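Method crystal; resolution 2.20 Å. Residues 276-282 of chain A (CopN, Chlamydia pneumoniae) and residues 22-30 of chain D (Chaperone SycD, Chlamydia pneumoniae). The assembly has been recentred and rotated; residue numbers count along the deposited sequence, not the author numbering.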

ATOM      1  N   THR A 276      -8.427  -3.447  -9.044  1.00 39.79           N
ATOM      2  CA  THR A 276      -7.595  -2.392  -8.482  1.00 39.84           C
ATOM      3  C   THR A 276      -7.174  -2.740  -7.057  1.00 40.07           C
ATOM      4  O   THR A 276      -7.730  -3.649  -6.440  1.00 39.01           O
ATOM      5  CB  THR A 276      -8.318  -1.032  -8.493  1.00 40.28           C
ATOM      6  OG1 THR A 276      -9.549  -1.133  -7.768  1.00 38.81           O
ATOM      7  CG2 THR A 276      -8.613  -0.595  -9.922  1.00 47.50           C
ATOM      8  N   SER A 277      -6.184  -2.014  -6.551  1.00 38.77           N
ATOM      9  CA  SER A 277      -5.574  -2.311  -5.259  1.00 39.11           C
ATOM     10  C   SER A 277      -6.563  -2.271  -4.097  1.00 42.57           C
ATOM     11  O   SER A 277      -7.415  -1.387  -4.023  1.00 35.04           O
ATOM     12  CB  SER A 277      -4.428  -1.338  -4.984  1.00 38.70           C
ATOM     13  OG  SER A 277      -3.907  -1.525  -3.679  1.00 33.62           O
ATOM     14  N   SER A 278      -6.437  -3.242  -3.197  1.00 38.70           N
ATOM     15  CA  SER A 278      -7.272  -3.313  -2.004  1.00 34.55           C
ATOM     16  C   SER A 278      -7.020  -2.121  -1.086  1.00 37.83           C
ATOM     17  O   SER A 278      -7.882  -1.738  -0.294  1.00 39.36           O
ATOM     18  CB  SER A 278      -7.014  -4.618  -1.249  1.00 36.06           C
ATOM     19  OG  SER A 278      -5.740  -4.612  -0.628  1.00 31.40           O
ATOM     20  N   ARG A 279      -5.829  -1.543  -1.200  1.00 40.26           N
ATOM     21  CA  ARG A 279      -5.425  -0.406  -0.379  1.00 32.89           C
ATOM     22  C   ARG A 279      -6.257   0.844  -0.681  1.00 32.32           C
ATOM     23  O   ARG A 279      -6.324   1.765   0.132  1.00 33.94           O
ATOM     24  CB  ARG A 279      -3.937  -0.117  -0.588  1.00 28.72           C
ATOM     25  CG  ARG A 279      -3.317   0.790   0.458  1.00 32.97           C
ATOM     26  CD  ARG A 279      -1.831   0.969   0.205  1.00 35.21           C
ATOM     27  NE  ARG A 279      -1.226   1.907   1.144  1.00 39.64           N
ATOM     28  CZ  ARG A 279      -0.745   1.564   2.333  1.00 31.64           C
ATOM     29  NH1 ARG A 279      -0.800   0.301   2.734  1.00 30.54           N
ATOM     30  NH2 ARG A 279      -0.210   2.484   3.124  1.00 33.20           N
ATOM     31  N   LEU A 280      -6.886   0.866  -1.852  1.00 32.75           N
ATOM     32  CA  LEU A 280      -7.755   1.971  -2.252  1.00 34.53           C
ATOM     33  C   LEU A 280      -8.936   2.171  -1.306  1.00 42.16           C
ATOM     34  O   LEU A 280      -9.486   3.268  -1.213  1.00 42.85           O
ATOM     35  CB  LEU A 280      -8.284   1.741  -3.668  1.00 32.13           C
ATOM     36  CG  LEU A 280      -7.311   1.936  -4.826  1.00 37.96           C
ATOM     37  CD1 LEU A 280      -8.034   1.699  -6.134  1.00 34.49           C
ATOM     38  CD2 LEU A 280      -6.712   3.330  -4.783  1.00 37.06           C
ATOM     39  N   PHE A 281      -9.323   1.108  -0.609  1.00 35.73           N
ATOM     40  CA  PHE A 281     -10.502   1.149   0.248  1.00 36.04           C
ATOM     41  C   PHE A 281     -10.119   1.132   1.725  1.00 37.09           C
ATOM     42  O   PHE A 281      -9.430   0.225   2.190  1.00 43.57           O
ATOM     43  CB  PHE A 281     -11.431  -0.024  -0.079  1.00 34.01           C
ATOM     44  CG  PHE A 281     -11.806  -0.109  -1.535  1.00 31.67           C
ATOM     45  CD1 PHE A 281     -11.005  -0.799  -2.431  1.00 35.90           C
ATOM     46  CD2 PHE A 281     -12.951   0.512  -2.006  1.00 29.41           C
ATOM     47  CE1 PHE A 281     -11.343  -0.875  -3.770  1.00 44.62           C
ATOM     48  CE2 PHE A 281     -13.294   0.439  -3.344  1.00 37.29           C
ATOM     49  CZ  PHE A 281     -12.488  -0.255  -4.226  1.00 41.62           C
ATOM     50  N   SER A 282     -10.573   2.146   2.456  1.00 36.18           N
ATOM     51  CA  SER A 282     -10.246   2.289   3.871  1.00 41.64           C
ATOM     52  C   SER A 282     -11.072   1.364   4.760  1.00 44.85           C
ATOM     53  O   SER A 282     -10.763   1.192   5.939  1.00 44.41           O
ATOM     54  CB  SER A 282     -10.445   3.741   4.312  1.00 37.63           C
ATOM     55  OG  SER A 282     -11.762   4.179   4.025  1.00 47.58           O
TER
ATOM     56  N   LYS D  22       2.563  -4.262  -8.703  1.00 44.71           N
ATOM     57  CA  LYS D  22       3.423  -3.108  -8.928  1.00 44.44           C
ATOM     58  C   LYS D  22       3.502  -2.271  -7.660  1.00 45.76           C
ATOM     59  O   LYS D  22       3.939  -1.121  -7.684  1.00 63.42           O
ATOM     60  CB  LYS D  22       2.905  -2.256 -10.087  1.00 42.77           C
ATOM     61  CG  LYS D  22       2.947  -2.934 -11.446  1.00 45.88           C
ATOM     62  CD  LYS D  22       2.481  -1.979 -12.536  1.00 59.35           C
ATOM     63  CE  LYS D  22       2.430  -2.661 -13.890  1.00 67.32           C
ATOM     64  NZ  LYS D  22       3.763  -3.184 -14.285  1.00 70.08           N
ATOM     65  N   GLU D  23       3.072  -2.863  -6.553  1.00 41.52           N
ATOM     66  CA  GLU D  23       3.037  -2.170  -5.274  1.00 43.35           C
ATOM     67  C   GLU D  23       3.965  -2.827  -4.263  1.00 37.04           C
ATOM     68  O   GLU D  23       4.115  -4.050  -4.245  1.00 33.80           O
ATOM     69  CB  GLU D  23       1.610  -2.145  -4.725  1.00 36.91           C
ATOM     70  CG  GLU D  23       0.592  -1.526  -5.664  1.00 35.42           C
ATOM     71  CD  GLU D  23      -0.833  -1.879  -5.285  1.00 43.45           C
ATOM     72  OE1 GLU D  23      -1.468  -2.666  -6.019  1.00 50.89           O
ATOM     73  OE2 GLU D  23      -1.320  -1.366  -4.256  1.00 46.14           O
ATOM     74  N   ASP D  24       4.589  -2.005  -3.426  1.00 38.69           N
ATOM     75  CA  ASP D  24       5.411  -2.495  -2.327  1.00 39.76           C
ATOM     76  C   ASP D  24       4.569  -3.317  -1.358  1.00 38.82           C
ATOM     77  O   ASP D  24       4.985  -4.382  -0.900  1.00 43.30           O
ATOM     78  CB  ASP D  24       6.078  -1.332  -1.591  1.00 45.42           C
ATOM     79  CG  ASP D  24       6.822  -1.778  -0.347  1.00 48.74           C
ATOM     80  OD1 ASP D  24       7.974  -2.242  -0.477  1.00 55.94           O
ATOM     81  OD2 ASP D  24       6.256  -1.663   0.761  1.00 51.73           O
ATOM     82  N   PHE D  25       3.381  -2.806  -1.050  1.00 38.20           N
ATOM     83  CA  PHE D  25       2.499  -3.428  -0.071  1.00 40.51           C
ATOM     84  C   PHE D  25       1.043  -3.194  -0.462  1.00 39.06           C
ATOM     85  O   PHE D  25       0.434  -2.207  -0.049  1.00 39.30           O
ATOM     86  CB  PHE D  25       2.784  -2.866   1.324  1.00 40.71           C
ATOM     87  CG  PHE D  25       2.055  -3.570   2.429  1.00 36.92           C
ATOM     88  CD1 PHE D  25       2.406  -4.858   2.798  1.00 40.99           C
ATOM     89  CD2 PHE D  25       1.028  -2.938   3.112  1.00 33.24           C
ATOM     90  CE1 PHE D  25       1.740  -5.507   3.823  1.00 48.14           C
ATOM     91  CE2 PHE D  25       0.359  -3.581   4.136  1.00 41.22           C
ATOM     92  CZ  PHE D  25       0.716  -4.867   4.491  1.00 47.89           C
ATOM     93  N   PRO D  26       0.480  -4.106  -1.271  1.00 41.31           N
ATOM     94  CA  PRO D  26      -0.851  -3.920  -1.861  1.00 39.57           C
ATOM     95  C   PRO D  26      -1.987  -4.295  -0.914  1.00 35.68           C
ATOM     96  O   PRO D  26      -2.932  -4.971  -1.320  1.00 32.06           O
ATOM     97  CB  PRO D  26      -0.823  -4.859  -3.067  1.00 36.26           C
ATOM     98  CG  PRO D  26       0.082  -5.965  -2.641  1.00 28.69           C
ATOM     99  CD  PRO D  26       1.127  -5.341  -1.747  1.00 29.62           C
ATOM    100  N   PHE D  27      -1.890  -3.851   0.334  1.00 37.59           N
ATOM    101  CA  PHE D  27      -2.882  -4.170   1.352  1.00 36.39           C
ATOM    102  C   PHE D  27      -3.135  -2.954   2.235  1.00 39.84           C
ATOM    103  O   PHE D  27      -2.312  -2.038   2.277  1.00 43.03           O
ATOM    104  CB  PHE D  27      -2.417  -5.349   2.210  1.00 36.26           C
ATOM    105  CG  PHE D  27      -1.963  -6.540   1.418  1.00 36.25           C
ATOM    106  CD1 PHE D  27      -2.883  -7.362   0.789  1.00 33.48           C
ATOM    107  CD2 PHE D  27      -0.617  -6.847   1.314  1.00 40.02           C
ATOM    108  CE1 PHE D  27      -2.468  -8.464   0.065  1.00 33.42           C
ATOM    109  CE2 PHE D  27      -0.195  -7.947   0.591  1.00 42.76           C
ATOM    110  CZ  PHE D  27      -1.122  -8.756  -0.033  1.00 42.12           C
ATOM    111  N   PRO D  28      -4.279  -2.933   2.937  1.00 33.05           N
ATOM    112  CA  PRO D  28      -4.499  -1.885   3.941  1.00 32.95           C
ATOM    113  C   PRO D  28      -3.467  -1.973   5.064  1.00 34.35           C
ATOM    114  O   PRO D  28      -3.035  -3.072   5.413  1.00 42.32           O
ATOM    115  CB  PRO D  28      -5.910  -2.180   4.459  1.00 33.37           C
ATOM    116  CG  PRO D  28      -6.563  -2.963   3.366  1.00 35.10           C
ATOM    117  CD  PRO D  28      -5.469  -3.782   2.755  1.00 35.18           C
ATOM    118  N   ASP D  29      -3.072  -0.829   5.612  1.00 36.45           N
ATOM    119  CA  ASP D  29      -2.104  -0.799   6.704  1.00 41.44           C
ATOM    120  C   ASP D  29      -2.710  -1.309   8.005  1.00 45.66           C
ATOM    121  O   ASP D  29      -2.027  -1.940   8.814  1.00 41.20           O
ATOM    122  CB  ASP D  29      -1.565   0.618   6.907  1.00 42.51           C
ATOM    123  CG  ASP D  29      -0.530   1.002   5.871  1.00 42.89           C
ATOM    124  OD1 ASP D  29       0.074   0.092   5.268  1.00 51.94           O
ATOM    125  OD2 ASP D  29      -0.317   2.216   5.664  1.00 47.04           O
ATOM    126  N   ASP D  30      -3.995  -1.031   8.200  1.00 45.08           N
ATOM    127  CA  ASP D  30      -4.646  -1.270   9.482  1.00 40.41           C
ATOM    128  C   ASP D  30      -5.899  -2.118   9.286  1.00 34.67           C
ATOM    129  O   ASP D  30      -6.987  -1.589   9.060  1.00 37.33           O
ATOM    130  CB  ASP D  30      -4.995   0.062  10.158  1.00 39.88           C
ATOM    131  CG  ASP D  30      -5.442  -0.104  11.603  1.00 51.45           C
ATOM    132  OD1 ASP D  30      -5.760  -1.236  12.021  1.00 49.65           O
ATOM    133  OD2 ASP D  30      -5.477   0.913  12.327  1.00 61.13           O
TER
HETATM  134  O   HOH W   1      -4.507  -5.161  -3.861  1.00 41.75           O

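Neither stretch offers a strand for pairing: the chain D stretch has no regular helix or strand, and chain A makes a short 3-10 segment at 278-280, and all five direct hydrogen bonds between the stretches are donated by side chains of chain A. The closest CA approach, R279(A) CA to P28(D) CA, is 4.7 Å. Along chain D, the first contact is E23(D), whose OE2 accepts a hydrogen bond from S277(A) OG at 2.7 Å. That hydroxyl also accepts from R279(A) N, 3.1 Å from S277(A) OG, and so links the carboxylate to the backbone of R279(A), within the 3-10 segment. F25(D) presents its ring edge to the arginine, CD2 lying 3.7 Å from R279(A) NH1. At P26(D) the carbonyl is used twice: S278(A) OG donates to P26(D) O at 2.9 Å, and a water accepts from S278(A) N (2.8 Å to the water O) while donating to P26(D) O (3.0 Å from the water O). F27(D) points its CB away, yet its backbone O accepts from R279(A) NH1 at 2.8 Å, near the guanidinium plane. P28(D) adds packing, its CD 3.5 Å from S278(A) OG. D29(D) completes the contact with a two-pronged salt bridge: R279(A) NH1 to D29(D) OD1 is 2.7 Å (N-H...O 163°) and R279(A) NH2 to D29(D) OD2 is 2.6 Å (140°), pairing opposite charges through an extended t,t,t side chain.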